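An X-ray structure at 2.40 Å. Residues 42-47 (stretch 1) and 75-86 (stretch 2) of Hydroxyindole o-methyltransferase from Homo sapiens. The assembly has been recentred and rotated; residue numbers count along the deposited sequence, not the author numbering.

Stretch 1, residues 42-47: GPLDVA
Stretch 2, residues 75-86: VETRGGKAFYRN

What backbone frame brings the two stretches together? Stretch 2 is a β-hairpin: its two strands pair through E76 N to F83 O (3.0 Å), F83 N to E76 O (2.9 Å) and R78 N to K81 O (3.1 Å), and a type II' turn from R78 to K81 reverses the chain, with G79 at phi/psi 60/-135 and G80 at -94/43. Stretch 1 runs antiparallel to the strand containing F83 and Y84, with P43 CA 4.9 Å from R85 CA and D45 CA 4.6 Å from F83 CA. Together the stretches bury 449 Å².

How does P43 enter the contact? Extended at -74/152, with a C-gamma endo ring, it points its CA-to-CB bond toward the hairpin. P43 CB lies 3.9 Å from F83 CB, an apolar contact, while P43 CG sits 3.4 Å from both E76 OE2 and R78 NH2. Those charged groups find their partners within stretch 2: R78 NH2 forms a salt bridge with E76 OE1 (3.2 Å), and R85 NH1 another with E76 OE2 (3.0 Å). The ring of P43 therefore packs against an ionic cluster that is already paired. R78 is extended (chi1 m, then t, t), whereas R85 starts from chi1 p.

What locks the register? L44 and Y84 form a single antiparallel bridge, CA to CA 5.3 Å, in which each residue both donates and accepts: L44 N to Y84 O at 3.1 Å, and Y84 N to L44 O at 2.9 Å and nearly linear (174°). L44, at -118/147, directs its CA-to-CB bond away from the hairpin and adopts the m,t rotamer; its backbone makes both hydrogen bonds, and its side chain comes no nearer to stretch 2 than 4.7 Å, from L44 CB to Y84 O.

How does D45 use both its backbone and its side chain? At -85/173 with chi1 p, it occupies the N-cap position, where its side chain caps a backbone N just past the stretch. D45 CA approaches A82 O at 3.5 Å in a CA-H...O contact. D45 CB lies 4.3 Å from the F83 ring centroid, off-centre, in a CH-pi contact; F83 has chi1 m and chi2 -86°. D45 OD2 reaches to 3.4 Å from K81 CD, touching the aliphatic part of the lysine.

Where does the contact end? V46 begins the helix at -52/-53, with chi1 t, and its CG2 meets Y84 CE1 at 3.8 Å. This is apolar packing against a tyrosine with chi1 m and chi2 87°, whose OH is hydrogen-bonded elsewhere in the structure. A47 continues the helix at -60/-32, its CB no closer to the hairpin than 6.0 Å, from A47 CB to K81 CE.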

ATOM      1  N   GLY A  42      -4.346  26.229 -18.482  1.00135.00           N
ATOM      2  CA  GLY A  42      -4.825  26.525 -17.137  1.00132.13           C
ATOM      3  C   GLY A  42      -5.348  25.282 -16.439  1.00129.52           C
ATOM      4  O   GLY A  42      -4.938  24.166 -16.784  1.00127.03           O
ATOM      5  N   PRO A  43      -6.254  25.432 -15.442  1.00123.22           N
ATOM      6  CA  PRO A  43      -6.807  24.241 -14.773  1.00118.15           C
ATOM      7  C   PRO A  43      -7.815  23.497 -15.654  1.00119.27           C
ATOM      8  O   PRO A  43      -8.455  24.119 -16.503  1.00122.24           O
ATOM      9  CB  PRO A  43      -7.452  24.814 -13.513  1.00119.63           C
ATOM     10  CG  PRO A  43      -7.849  26.187 -13.891  1.00128.84           C
ATOM     11  CD  PRO A  43      -6.837  26.674 -14.897  1.00127.50           C
ATOM     12  N   LEU A  44      -7.956  22.171 -15.446  1.00110.73           N
ATOM     13  CA  LEU A  44      -8.850  21.310 -16.239  1.00110.18           C
ATOM     14  C   LEU A  44      -9.965  20.632 -15.435  1.00110.12           C
ATOM     15  O   LEU A  44      -9.723  20.205 -14.302  1.00106.13           O
ATOM     16  CB  LEU A  44      -8.040  20.190 -16.931  1.00108.69           C
ATOM     17  CG  LEU A  44      -6.913  20.534 -17.885  1.00114.88           C
ATOM     18  CD1 LEU A  44      -6.183  19.276 -18.287  1.00112.20           C
ATOM     19  CD2 LEU A  44      -7.434  21.245 -19.122  1.00122.40           C
ATOM     20  N   ASP A  45     -11.147  20.436 -16.067  1.00107.59           N
ATOM     21  CA  ASP A  45     -12.264  19.703 -15.447  1.00105.62           C
ATOM     22  C   ASP A  45     -12.098  18.185 -15.677  1.00109.09           C
ATOM     23  O   ASP A  45     -11.194  17.787 -16.421  1.00109.91           O
ATOM     24  CB  ASP A  45     -13.644  20.214 -15.932  1.00109.64           C
ATOM     25  CG  ASP A  45     -13.912  20.181 -17.431  1.00121.66           C
ATOM     26  OD1 ASP A  45     -13.444  19.232 -18.106  1.00121.89           O
ATOM     27  OD2 ASP A  45     -14.652  21.059 -17.918  1.00129.95           O
ATOM     28  N   VAL A  46     -12.961  17.350 -15.043  1.00103.71           N
ATOM     29  CA  VAL A  46     -12.970  15.871 -15.128  1.00101.63           C
ATOM     30  C   VAL A  46     -12.979  15.379 -16.589  1.00108.26           C
ATOM     31  O   VAL A  46     -12.121  14.585 -16.968  1.00107.30           O
ATOM     32  CB  VAL A  46     -14.117  15.221 -14.275  1.00103.25           C
ATOM     33  CG1 VAL A  46     -14.177  13.700 -14.458  1.00101.07           C
ATOM     34  CG2 VAL A  46     -13.978  15.569 -12.796  1.00100.70           C
ATOM     35  N   ALA A  47     -13.932  15.879 -17.398  1.00108.42           N
ATOM     36  CA  ALA A  47     -14.096  15.520 -18.808  1.00110.78           C
ATOM     37  C   ALA A  47     -12.870  15.842 -19.658  1.00115.78           C
ATOM     38  O   ALA A  47     -12.602  15.107 -20.601  1.00117.31           O
ATOM     39  CB  ALA A  47     -15.329  16.186 -19.382  1.00114.45           C
ATOM     40  N   VAL A  75      -8.193  21.947  -5.995  1.00 98.23           N
ATOM     41  CA  VAL A  75      -9.425  22.086  -6.763  1.00 99.96           C
ATOM     42  C   VAL A  75      -9.963  23.497  -6.567  1.00110.04           C
ATOM     43  O   VAL A  75      -9.612  24.157  -5.586  1.00110.70           O
ATOM     44  CB  VAL A  75     -10.461  20.954  -6.481  1.00100.74           C
ATOM     45  CG1 VAL A  75     -11.100  21.085  -5.103  1.00 99.62           C
ATOM     46  CG2 VAL A  75     -11.528  20.883  -7.568  1.00101.80           C
ATOM     47  N   GLU A  76     -10.742  23.978  -7.538  1.00110.72           N
ATOM     48  CA  GLU A  76     -11.404  25.279  -7.517  1.00114.55           C
ATOM     49  C   GLU A  76     -12.737  25.136  -8.225  1.00120.78           C
ATOM     50  O   GLU A  76     -12.924  24.211  -9.021  1.00120.76           O
ATOM     51  CB  GLU A  76     -10.516  26.417  -8.092  1.00119.33           C
ATOM     52  CG  GLU A  76     -10.657  26.717  -9.581  1.00134.27           C
ATOM     53  CD  GLU A  76      -9.551  27.579 -10.166  1.00159.65           C
ATOM     54  OE1 GLU A  76      -9.677  28.825 -10.129  1.00156.99           O
ATOM     55  OE2 GLU A  76      -8.556  27.005 -10.669  1.00147.05           O
ATOM     56  N   THR A  77     -13.669  26.023  -7.922  1.00118.48           N
ATOM     57  CA  THR A  77     -14.980  25.957  -8.530  1.00118.75           C
ATOM     58  C   THR A  77     -15.193  27.131  -9.481  1.00126.36           C
ATOM     59  O   THR A  77     -14.852  28.268  -9.144  1.00128.37           O
ATOM     60  CB  THR A  77     -16.027  25.819  -7.425  1.00123.86           C
ATOM     61  OG1 THR A  77     -15.602  24.774  -6.540  1.00117.50           O
ATOM     62  CG2 THR A  77     -17.434  25.535  -7.967  1.00122.80           C
ATOM     63  N   ARG A  78     -15.710  26.834 -10.690  1.00123.50           N
ATOM     64  CA  ARG A  78     -16.080  27.811 -11.721  1.00127.23           C
ATOM     65  C   ARG A  78     -17.388  27.314 -12.333  1.00129.27           C
ATOM     66  O   ARG A  78     -17.413  26.223 -12.921  1.00126.07           O
ATOM     67  CB  ARG A  78     -14.998  27.982 -12.796  1.00129.72           C
ATOM     68  CG  ARG A  78     -13.745  28.722 -12.349  1.00141.47           C
ATOM     69  CD  ARG A  78     -12.689  28.607 -13.432  1.00157.52           C
ATOM     70  NE  ARG A  78     -11.361  29.037 -12.990  1.00164.95           N
ATOM     71  CZ  ARG A  78     -10.258  28.913 -13.721  1.00181.14           C
ATOM     72  NH1 ARG A  78     -10.312  28.364 -14.929  1.00170.58           N
ATOM     73  NH2 ARG A  78      -9.092  29.334 -13.248  1.00168.43           N
ATOM     74  N   GLY A  79     -18.465  28.092 -12.127  1.00126.44           N
ATOM     75  CA  GLY A  79     -19.797  27.742 -12.594  1.00126.42           C
ATOM     76  C   GLY A  79     -20.235  26.430 -11.979  1.00126.63           C
ATOM     77  O   GLY A  79     -19.985  26.187 -10.791  1.00122.65           O
ATOM     78  N   GLY A  80     -20.801  25.553 -12.807  1.00124.53           N
ATOM     79  CA  GLY A  80     -21.219  24.219 -12.381  1.00121.34           C
ATOM     80  C   GLY A  80     -20.172  23.141 -12.617  1.00123.08           C
ATOM     81  O   GLY A  80     -20.513  22.043 -13.076  1.00121.43           O
ATOM     82  N   LYS A  81     -18.880  23.442 -12.304  1.00118.63           N
ATOM     83  CA  LYS A  81     -17.765  22.521 -12.526  1.00116.12           C
ATOM     84  C   LYS A  81     -16.526  22.762 -11.653  1.00116.87           C
ATOM     85  O   LYS A  81     -16.095  23.906 -11.455  1.00118.28           O
ATOM     86  CB  LYS A  81     -17.329  22.571 -14.006  1.00122.37           C
ATOM     87  CG  LYS A  81     -17.784  21.386 -14.846  1.00139.12           C
ATOM     88  CD  LYS A  81     -17.621  21.674 -16.341  1.00150.80           C
ATOM     89  CE  LYS A  81     -18.527  20.823 -17.206  1.00157.78           C
ATOM     90  NZ  LYS A  81     -19.972  21.169 -17.050  1.00159.53           N
ATOM     91  N   ALA A  82     -15.911  21.645 -11.211  1.00108.78           N
ATOM     92  CA  ALA A  82     -14.638  21.593 -10.479  1.00105.20           C
ATOM     93  C   ALA A  82     -13.533  21.645 -11.509  1.00106.04           C
ATOM     94  O   ALA A  82     -13.651  21.018 -12.565  1.00104.19           O
ATOM     95  CB  ALA A  82     -14.524  20.289  -9.696  1.00101.95           C
ATOM     96  N   PHE A  83     -12.473  22.406 -11.199  1.00103.64           N
ATOM     97  CA  PHE A  83     -11.271  22.572 -12.013  1.00104.80           C
ATOM     98  C   PHE A  83     -10.042  22.250 -11.182  1.00103.64           C
ATOM     99  O   PHE A  83      -9.838  22.819 -10.107  1.00103.48           O
ATOM    100  CB  PHE A  83     -11.199  23.972 -12.637  1.00111.58           C
ATOM    101  CG  PHE A  83     -12.211  24.163 -13.740  1.00117.06           C
ATOM    102  CD1 PHE A  83     -11.920  23.784 -15.044  1.00122.24           C
ATOM    103  CD2 PHE A  83     -13.465  24.697 -13.470  1.00121.85           C
ATOM    104  CE1 PHE A  83     -12.865  23.941 -16.061  1.00126.24           C
ATOM    105  CE2 PHE A  83     -14.409  24.851 -14.488  1.00127.97           C
ATOM    106  CZ  PHE A  83     -14.094  24.486 -15.780  1.00127.60           C
ATOM    107  N   TYR A  84      -9.246  21.300 -11.670  1.00 95.75           N
ATOM    108  CA  TYR A  84      -8.066  20.784 -10.991  1.00 90.96           C
ATOM    109  C   TYR A  84      -6.807  21.412 -11.494  1.00 96.93           C
ATOM    110  O   TYR A  84      -6.700  21.721 -12.677  1.00 99.74           O
ATOM    111  CB  TYR A  84      -8.003  19.261 -11.141  1.00 87.71           C
ATOM    112  CG  TYR A  84      -9.259  18.576 -10.649  1.00 86.03           C
ATOM    113  CD1 TYR A  84     -10.352  18.385 -11.495  1.00 87.56           C
ATOM    114  CD2 TYR A  84      -9.387  18.186  -9.320  1.00 85.19           C
ATOM    115  CE1 TYR A  84     -11.545  17.830 -11.027  1.00 86.24           C
ATOM    116  CE2 TYR A  84     -10.570  17.617  -8.845  1.00 85.83           C
ATOM    117  CZ  TYR A  84     -11.645  17.445  -9.701  1.00 86.00           C
ATOM    118  OH  TYR A  84     -12.770  16.822  -9.245  1.00 81.31           O
ATOM    119  N   ARG A  85      -5.847  21.604 -10.589  1.00 91.89           N
ATOM    120  CA  ARG A  85      -4.547  22.177 -10.900  1.00 92.82           C
ATOM    121  C   ARG A  85      -3.479  21.479 -10.055  1.00 95.66           C
ATOM    122  O   ARG A  85      -3.810  20.878  -9.030  1.00 93.19           O
ATOM    123  CB  ARG A  85      -4.565  23.713 -10.704  1.00 93.88           C
ATOM    124  CG  ARG A  85      -4.302  24.213  -9.285  1.00 97.26           C
ATOM    125  CD  ARG A  85      -4.607  25.693  -9.147  1.00105.41           C
ATOM    126  NE  ARG A  85      -5.271  25.999  -7.874  1.00119.43           N
ATOM    127  CZ  ARG A  85      -6.565  25.804  -7.622  1.00137.92           C
ATOM    128  NH1 ARG A  85      -7.361  25.281  -8.552  1.00121.89           N
ATOM    129  NH2 ARG A  85      -7.071  26.114  -6.437  1.00133.12           N
ATOM    130  N   ASN A  86      -2.212  21.543 -10.488  1.00 93.95           N
ATOM    131  CA  ASN A  86      -1.093  20.946  -9.764  1.00 91.20           C
ATOM    132  C   ASN A  86      -0.752  21.757  -8.510  1.00 96.23           C
ATOM    133  O   ASN A  86      -1.071  22.955  -8.416  1.00 98.79           O
ATOM    134  CB  ASN A  86       0.147  20.843 -10.665  1.00 90.52           C
ATOM    135  CG  ASN A  86       0.218  19.624 -11.554  1.00103.86           C
ATOM    136  OD1 ASN A  86      -0.004  18.486 -11.129  1.00 93.84           O
ATOM    137  ND2 ASN A  86       0.626  19.831 -12.799  1.00 96.14           N
TER